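Local structure of flagellar protein (Xanthomonas campestris pv. campestris, 3C12) at residues A[13-18]-A[104-109]; A[30-35]-A[65-70]. The protein is a hook-capping protein, probably required for flagellar hook formation and perhaps a scaffold, here as its C-terminal part with Ig-like and Tudor-like regions. All blocks are in the same frame, centred on the assembly; numbering follows the deposited sequence.

Contact 1 (A[13-18]-A[104-109]); sequences NVLVPS and YVDAPV
Strand 13-17 runs antiparallel to 104-109, their axes 148° apart, and four backbone hydrogen bonds join Val14 with Ala107 and Val16 with Val105. Tyr104 has CG anti to its carbonyl carbon, beside the backbone N, and its ring meets Pro17 obliquely, CE2 lying 3.6 Å from Pro17 CG; Asn133 and Pro17 of the second subunit pack against this end. Val105 lies on the other side of the ribbon and sets CG2 beside Ser18 CB (3.4 Å). Asp106 returns to the side of Tyr104 with CG anti to its backbone N (chi1 178°). Its OD1 accepts Asn13 ND2 at 2.4 Å through the syn lone pair, with amide and carboxylate nearly coplanar, while OD2 faces the CD1 methyl of Leu15. Ala107 N reaches Val14 O at 3.0 Å, nearly along the C=O axis. The CA and CB of Pro108 lie next to the amide oxygen of Asn13, the two side chains pointing the same way. Val109 CG2 lies beside Val14 CG1 (3.4 Å), and both valines touch Leu123. This is a twisted antiparallel β-ladder with a cross-strand Asn-Asp hydrogen bond at one end, where strand 98-115 appears to pass from the Ig-like β-sandwich toward the Tudor-like part.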
ATOM      1  N   ASN A  13      -8.105 -15.744   7.231  1.00 63.32           N
ATOM      2  CA  ASN A  13      -8.009 -14.329   6.876  1.00 61.53           C
ATOM      3  C   ASN A  13      -6.559 -13.939   6.670  1.00 59.38           C
ATOM      4  O   ASN A  13      -5.658 -14.473   7.311  1.00 59.45           O
ATOM      5  CB  ASN A  13      -8.639 -13.449   7.962  1.00 62.87           C
ATOM      6  CG  ASN A  13     -10.127 -13.239   7.749  1.00 64.24           C
ATOM      7  OD1 ASN A  13     -10.882 -14.190   7.570  1.00 65.53           O
ATOM      8  ND2 ASN A  13     -10.554 -11.988   7.768  1.00 65.49           N
ATOM      9  N   VAL A  14      -6.337 -13.010   5.756  1.00 57.58           N
ATOM     10  CA  VAL A  14      -4.991 -12.561   5.468  1.00 55.96           C
ATOM     11  C   VAL A  14      -4.916 -11.049   5.442  1.00 55.68           C
ATOM     12  O   VAL A  14      -5.929 -10.357   5.329  1.00 53.46           O
ATOM     13  CB  VAL A  14      -4.494 -13.093   4.101  1.00 56.09           C
ATOM     14  CG1 VAL A  14      -4.415 -14.606   4.133  1.00 56.39           C
ATOM     15  CG2 VAL A  14      -5.425 -12.628   2.988  1.00 54.36           C
ATOM     16  N   LEU A  15      -3.696 -10.548   5.566  1.00 54.99           N
ATOM     17  CA  LEU A  15      -3.451  -9.125   5.529  1.00 53.29           C
ATOM     18  C   LEU A  15      -2.635  -8.863   4.291  1.00 51.08           C
ATOM     19  O   LEU A  15      -1.528  -9.367   4.147  1.00 51.01           O
ATOM     20  CB  LEU A  15      -2.687  -8.669   6.772  1.00 56.12           C
ATOM     21  CG  LEU A  15      -3.539  -8.214   7.959  1.00 58.97           C
ATOM     22  CD1 LEU A  15      -4.529  -9.296   8.337  1.00 60.17           C
ATOM     23  CD2 LEU A  15      -2.636  -7.886   9.126  1.00 59.78           C
ATOM     24  N   VAL A  16      -3.204  -8.083   3.387  1.00 49.82           N
ATOM     25  CA  VAL A  16      -2.530  -7.743   2.153  1.00 48.89           C
ATOM     26  C   VAL A  16      -2.552  -6.239   1.947  1.00 48.41           C
ATOM     27  O   VAL A  16      -3.467  -5.551   2.394  1.00 46.81           O
ATOM     28  CB  VAL A  16      -3.212  -8.422   0.949  1.00 48.93           C
ATOM     29  CG1 VAL A  16      -3.071  -9.924   1.055  1.00 49.02           C
ATOM     30  CG2 VAL A  16      -4.680  -8.041   0.905  1.00 48.94           C
ATOM     31  N   PRO A  17      -1.520  -5.708   1.286  1.00 48.42           N
ATOM     32  CA  PRO A  17      -1.425  -4.274   1.014  1.00 47.74           C
ATOM     33  C   PRO A  17      -2.548  -3.892   0.062  1.00 47.54           C
ATOM     34  O   PRO A  17      -2.628  -4.421  -1.043  1.00 47.31           O
ATOM     35  CB  PRO A  17      -0.055  -4.140   0.357  1.00 47.91           C
ATOM     36  CG  PRO A  17       0.716  -5.258   0.958  1.00 49.77           C
ATOM     37  CD  PRO A  17      -0.269  -6.389   0.925  1.00 47.80           C
ATOM     38  N   SER A  18      -3.417  -2.982   0.485  1.00 46.23           N
ATOM     39  CA  SER A  18      -4.527  -2.566  -0.360  1.00 45.13           C
ATOM     40  C   SER A  18      -4.815  -1.085  -0.196  1.00 44.90           C
ATOM     41  O   SER A  18      -4.790  -0.565   0.911  1.00 45.13           O
ATOM     42  CB  SER A  18      -5.778  -3.383  -0.017  1.00 44.53           C
ATOM     43  OG  SER A  18      -6.842  -3.094  -0.897  1.00 44.46           O
ATOM     44  N   TYR A 104      -2.777  -1.965   5.078  1.00 42.57           N
ATOM     45  CA  TYR A 104      -2.877  -3.408   4.887  1.00 43.43           C
ATOM     46  C   TYR A 104      -4.270  -3.801   5.299  1.00 43.99           C
ATOM     47  O   TYR A 104      -4.679  -3.590   6.438  1.00 44.00           O
ATOM     48  CB  TYR A 104      -1.845  -4.171   5.730  1.00 45.16           C
ATOM     49  CG  TYR A 104      -0.420  -3.767   5.425  1.00 47.21           C
ATOM     50  CD1 TYR A 104       0.106  -2.575   5.936  1.00 47.23           C
ATOM     51  CD2 TYR A 104       0.375  -4.524   4.566  1.00 46.62           C
ATOM     52  CE1 TYR A 104       1.388  -2.141   5.592  1.00 48.59           C
ATOM     53  CE2 TYR A 104       1.663  -4.098   4.213  1.00 47.71           C
ATOM     54  CZ  TYR A 104       2.162  -2.903   4.727  1.00 49.11           C
ATOM     55  OH  TYR A 104       3.415  -2.439   4.359  1.00 50.21           O
ATOM     56  N   VAL A 105      -5.003  -4.373   4.360  1.00 45.36           N
ATOM     57  CA  VAL A 105      -6.374  -4.762   4.621  1.00 46.00           C
ATOM     58  C   VAL A 105      -6.534  -6.218   4.973  1.00 46.89           C
ATOM     59  O   VAL A 105      -5.869  -7.087   4.400  1.00 45.84           O
ATOM     60  CB  VAL A 105      -7.252  -4.471   3.405  1.00 45.62           C
ATOM     61  CG1 VAL A 105      -8.675  -4.877   3.684  1.00 44.20           C
ATOM     62  CG2 VAL A 105      -7.159  -3.012   3.058  1.00 45.19           C
ATOM     63  N   ASP A 106      -7.425  -6.475   5.923  1.00 48.68           N
ATOM     64  CA  ASP A 106      -7.707  -7.839   6.323  1.00 51.36           C
ATOM     65  C   ASP A 106      -8.903  -8.346   5.520  1.00 51.64           C
ATOM     66  O   ASP A 106      -9.932  -7.667   5.432  1.00 52.75           O
ATOM     67  CB  ASP A 106      -8.015  -7.925   7.812  1.00 53.86           C
ATOM     68  CG  ASP A 106      -8.368  -9.344   8.240  1.00 57.69           C
ATOM     69  OD1 ASP A 106      -9.504  -9.793   7.941  1.00 59.67           O
ATOM     70  OD2 ASP A 106      -7.505 -10.016   8.851  1.00 58.29           O
ATOM     71  N   ALA A 107      -8.762  -9.539   4.945  1.00 50.53           N
ATOM     72  CA  ALA A 107      -9.816 -10.117   4.130  1.00 50.17           C
ATOM     73  C   ALA A 107      -9.816 -11.624   4.191  1.00 50.10           C
ATOM     74  O   ALA A 107      -8.767 -12.255   4.327  1.00 49.76           O
ATOM     75  CB  ALA A 107      -9.657  -9.679   2.683  1.00 50.05           C
ATOM     76  N   PRO A 108     -11.005 -12.226   4.071  1.00 49.84           N
ATOM     77  CA  PRO A 108     -11.142 -13.679   4.110  1.00 49.59           C
ATOM     78  C   PRO A 108     -10.746 -14.326   2.775  1.00 49.50           C
ATOM     79  O   PRO A 108     -11.192 -13.902   1.705  1.00 47.07           O
ATOM     80  CB  PRO A 108     -12.613 -13.860   4.452  1.00 48.59           C
ATOM     81  CG  PRO A 108     -13.249 -12.746   3.704  1.00 48.66           C
ATOM     82  CD  PRO A 108     -12.325 -11.576   3.969  1.00 49.08           C
ATOM     83  N   VAL A 109      -9.886 -15.339   2.851  1.00 50.57           N
ATOM     84  CA  VAL A 109      -9.427 -16.066   1.668  1.00 51.40           C
ATOM     85  C   VAL A 109     -10.524 -17.047   1.283  1.00 51.99           C
ATOM     86  O   VAL A 109     -10.529 -18.191   1.745  1.00 51.79           O
ATOM     87  CB  VAL A 109      -8.153 -16.868   1.965  1.00 51.36           C
ATOM     88  CG1 VAL A 109      -7.706 -17.603   0.720  1.00 50.94           C
ATOM     89  CG2 VAL A 109      -7.060 -15.946   2.472  1.00 49.69           C
TER

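Contact 2 (A[30-35]-A[65-70]); sequences KGVVAA and EVSFAW
The tight part of this strand pair is the face bearing Gly31, Val33, Val66 and Phe68, which looks into the interior. Phe68 has CG in the crowded position between its own backbone N and carbonyl carbon (chi1 73°), and this folds the ring back over the neighbouring strand. One ring face then covers Gly31: its CA sits 3.7 Å from the ring centroid in a CH-pi contact, and its N is above the same face, displaced toward the rim. With no side chain in between, Gly31 lets the ring rest directly on the backbone. Phe43 and Ile87 also pack against the ring.

Further along, Val66 CG2 meets Ala35 CB at 3.6 Å, while Val33 points into the same interior against Phe43 and Ala89. Four backbone hydrogen bonds hold the strands together. The two between Val33 and Val66 are in the carbonyl plane or nearly along the C=O axis, the shorter being Val66 N to Val33 O at 2.7 Å. At Gly31 and Phe68 both donors instead stand above the carbonyl planes, and Gly31 N to Phe68 O is longer at 3.2 Å.

The opposite face is looser and more open to solvent. Val32 is the buried exception on this face: its CG1 lies 3.4 Å from Ser67 OG, and its CG2 lies 4.0 Å from Glu65 OE2, beside the chain of Glu65, which is extended beyond CG. The Glu65 carboxylate finds its charged partner in Arg136. Lys30 brings only its CB near Phe68 O before the chain leads away, and Ala34 and Ala69 add little. One apolar face turned inward and one mixed, largely exposed face turned outward are characteristic of an antiparallel strand pair in an Ig-like β-sandwich.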
ATOM      1  N   LYS A  30     -11.818  -4.044   8.191  1.00 52.25           N
ATOM      2  CA  LYS A  30     -10.749  -3.773   9.132  1.00 49.56           C
ATOM      3  C   LYS A  30      -9.385  -3.980   8.493  1.00 48.36           C
ATOM      4  O   LYS A  30      -9.271  -4.583   7.428  1.00 49.79           O
ATOM      5  CB  LYS A  30     -10.887  -4.670  10.367  1.00 49.12           C
ATOM      6  CG  LYS A  30     -10.741  -6.169  10.104  1.00 51.25           C
ATOM      7  CD  LYS A  30     -10.740  -6.966  11.410  1.00 54.24           C
ATOM      8  CE  LYS A  30     -10.607  -8.467  11.177  1.00 55.93           C
ATOM      9  NZ  LYS A  30     -11.794  -9.051  10.495  1.00 57.75           N
ATOM     10  N   GLY A  31      -8.353  -3.475   9.156  1.00 46.01           N
ATOM     11  CA  GLY A  31      -7.005  -3.607   8.647  1.00 42.74           C
ATOM     12  C   GLY A  31      -6.026  -2.987   9.619  1.00 41.99           C
ATOM     13  O   GLY A  31      -6.385  -2.670  10.754  1.00 39.85           O
ATOM     14  N   VAL A  32      -4.788  -2.810   9.172  1.00 39.58           N
ATOM     15  CA  VAL A  32      -3.757  -2.238  10.020  1.00 39.10           C
ATOM     16  C   VAL A  32      -2.751  -1.423   9.241  1.00 38.11           C
ATOM     17  O   VAL A  32      -2.642  -1.531   8.026  1.00 36.52           O
ATOM     18  CB  VAL A  32      -2.979  -3.327  10.770  1.00 39.62           C
ATOM     19  CG1 VAL A  32      -3.900  -4.068  11.709  1.00 41.41           C
ATOM     20  CG2 VAL A  32      -2.361  -4.279   9.783  1.00 39.67           C
ATOM     21  N   VAL A  33      -2.005  -0.612   9.974  1.00 40.03           N
ATOM     22  CA  VAL A  33      -0.980   0.245   9.407  1.00 41.93           C
ATOM     23  C   VAL A  33       0.179   0.303  10.391  1.00 42.41           C
ATOM     24  O   VAL A  33      -0.018   0.181  11.600  1.00 43.03           O
ATOM     25  CB  VAL A  33      -1.511   1.665   9.177  1.00 42.54           C
ATOM     26  CG1 VAL A  33      -0.376   2.587   8.842  1.00 46.89           C
ATOM     27  CG2 VAL A  33      -2.522   1.661   8.048  1.00 43.71           C
ATOM     28  N   ALA A  34       1.388   0.490   9.880  1.00 42.03           N
ATOM     29  CA  ALA A  34       2.548   0.546  10.749  1.00 40.98           C
ATOM     30  C   ALA A  34       2.970   1.977  11.048  1.00 40.32           C
ATOM     31  O   ALA A  34       3.592   2.633  10.217  1.00 38.96           O
ATOM     32  CB  ALA A  34       3.690  -0.220  10.122  1.00 38.75           C
ATOM     33  N   ALA A  35       2.621   2.445  12.246  1.00 41.84           N
ATOM     34  CA  ALA A  35       2.962   3.791  12.712  1.00 44.04           C
ATOM     35  C   ALA A  35       4.445   3.860  13.032  1.00 44.15           C
ATOM     36  O   ALA A  35       4.987   2.981  13.693  1.00 43.55           O
ATOM     37  CB  ALA A  35       2.156   4.141  13.949  1.00 43.03           C
ATOM     38  N   GLU A  65       2.523  -1.224  15.140  1.00 55.01           N
ATOM     39  CA  GLU A  65       1.311  -1.463  14.383  1.00 54.07           C
ATOM     40  C   GLU A  65       0.129  -0.744  15.006  1.00 53.28           C
ATOM     41  O   GLU A  65       0.077  -0.536  16.215  1.00 53.91           O
ATOM     42  CB  GLU A  65       1.025  -2.965  14.326  1.00 54.43           C
ATOM     43  CG  GLU A  65       0.202  -3.406  13.131  1.00 58.05           C
ATOM     44  CD  GLU A  65       0.010  -4.904  13.089  1.00 59.77           C
ATOM     45  OE1 GLU A  65      -0.732  -5.430  13.941  1.00 59.07           O
ATOM     46  OE2 GLU A  65       0.608  -5.556  12.210  1.00 59.08           O
ATOM     47  N   VAL A  66      -0.816  -0.358  14.159  1.00 52.79           N
ATOM     48  CA  VAL A  66      -2.029   0.311  14.595  1.00 53.02           C
ATOM     49  C   VAL A  66      -3.174  -0.193  13.714  1.00 53.17           C
ATOM     50  O   VAL A  66      -3.078  -0.179  12.492  1.00 51.44           O
ATOM     51  CB  VAL A  66      -1.894   1.840  14.469  1.00 53.14           C
ATOM     52  CG1 VAL A  66      -3.157   2.515  14.991  1.00 53.44           C
ATOM     53  CG2 VAL A  66      -0.677   2.318  15.242  1.00 51.31           C
ATOM     54  N   SER A  67      -4.249  -0.652  14.347  1.00 54.01           N
ATOM     55  CA  SER A  67      -5.406  -1.183  13.633  1.00 55.51           C
ATOM     56  C   SER A  67      -6.464  -0.130  13.359  1.00 55.15           C
ATOM     57  O   SER A  67      -6.496   0.914  14.003  1.00 55.51           O
ATOM     58  CB  SER A  67      -6.048  -2.311  14.439  1.00 57.22           C
ATOM     59  OG  SER A  67      -5.096  -3.301  14.786  1.00 62.59           O
ATOM     60  N   PHE A  68      -7.335  -0.420  12.401  1.00 54.66           N
ATOM     61  CA  PHE A  68      -8.416   0.488  12.042  1.00 54.52           C
ATOM     62  C   PHE A  68      -9.650  -0.337  11.715  1.00 54.84           C
ATOM     63  O   PHE A  68      -9.542  -1.512  11.367  1.00 54.60           O
ATOM     64  CB  PHE A  68      -8.023   1.352  10.834  1.00 52.87           C
ATOM     65  CG  PHE A  68      -7.994   0.611   9.522  1.00 52.80           C
ATOM     66  CD1 PHE A  68      -9.174   0.264   8.876  1.00 51.87           C
ATOM     67  CD2 PHE A  68      -6.786   0.261   8.936  1.00 50.89           C
ATOM     68  CE1 PHE A  68      -9.148  -0.417   7.672  1.00 50.76           C
ATOM     69  CE2 PHE A  68      -6.753  -0.421   7.731  1.00 50.63           C
ATOM     70  CZ  PHE A  68      -7.937  -0.761   7.099  1.00 50.24           C
ATOM     71  N   ALA A  69     -10.821   0.277  11.827  1.00 55.38           N
ATOM     72  CA  ALA A  69     -12.065  -0.418  11.535  1.00 56.40           C
ATOM     73  C   ALA A  69     -13.160   0.547  11.110  1.00 57.24           C
ATOM     74  O   ALA A  69     -13.475   1.499  11.821  1.00 57.42           O
ATOM     75  CB  ALA A  69     -12.514  -1.216  12.749  1.00 55.87           C
ATOM     76  N   TRP A  70     -13.732   0.298   9.937  1.00 58.32           N
ATOM     77  CA  TRP A  70     -14.804   1.132   9.428  1.00 58.60           C
ATOM     78  C   TRP A  70     -16.090   0.331   9.518  1.00 59.57           C
ATOM     79  O   TRP A  70     -16.143  -0.818   9.083  1.00 59.69           O
ATOM     80  CB  TRP A  70     -14.531   1.546   7.979  1.00 57.57           C
ATOM     81  CG  TRP A  70     -15.622   2.383   7.392  1.00 58.37           C
ATOM     82  CD1 TRP A  70     -16.316   3.378   8.017  1.00 58.66           C
ATOM     83  CD2 TRP A  70     -16.145   2.307   6.060  1.00 58.96           C
ATOM     84  NE1 TRP A  70     -17.238   3.925   7.160  1.00 58.94           N
ATOM     85  CE2 TRP A  70     -17.154   3.286   5.952  1.00 59.24           C
ATOM     86  CE3 TRP A  70     -15.859   1.507   4.949  1.00 59.04           C
ATOM     87  CZ2 TRP A  70     -17.880   3.487   4.775  1.00 60.73           C
ATOM     88  CZ3 TRP A  70     -16.583   1.708   3.777  1.00 60.66           C
ATOM     89  CH2 TRP A  70     -17.580   2.691   3.702  1.00 61.21           C
TER

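Overall arrangement
Contacts 1 and 2 lie side by side in one antiparallel sheet, their centres about 11 Å apart. Strand 98-115 runs between strands 13-17 and 29-35, and strand 64-70 follows on the far side of 29-35. Tyr104 O probably accepts a hydrogen bond from Val32 N (2.8 Å), Leu15 CD2 packs on Val32 CG2, and Lys30 NZ makes a long, weak ion pair with Asp106 OD1. Along the chain, both segments of contact 2 fall between those of contact 1, so the near-terminal strand 13-17 is brought back beside a late one. Contact 2 belongs to the Ig-like sandwich, and contact 1 probably joins it to the Tudor-like part through the shared long strand.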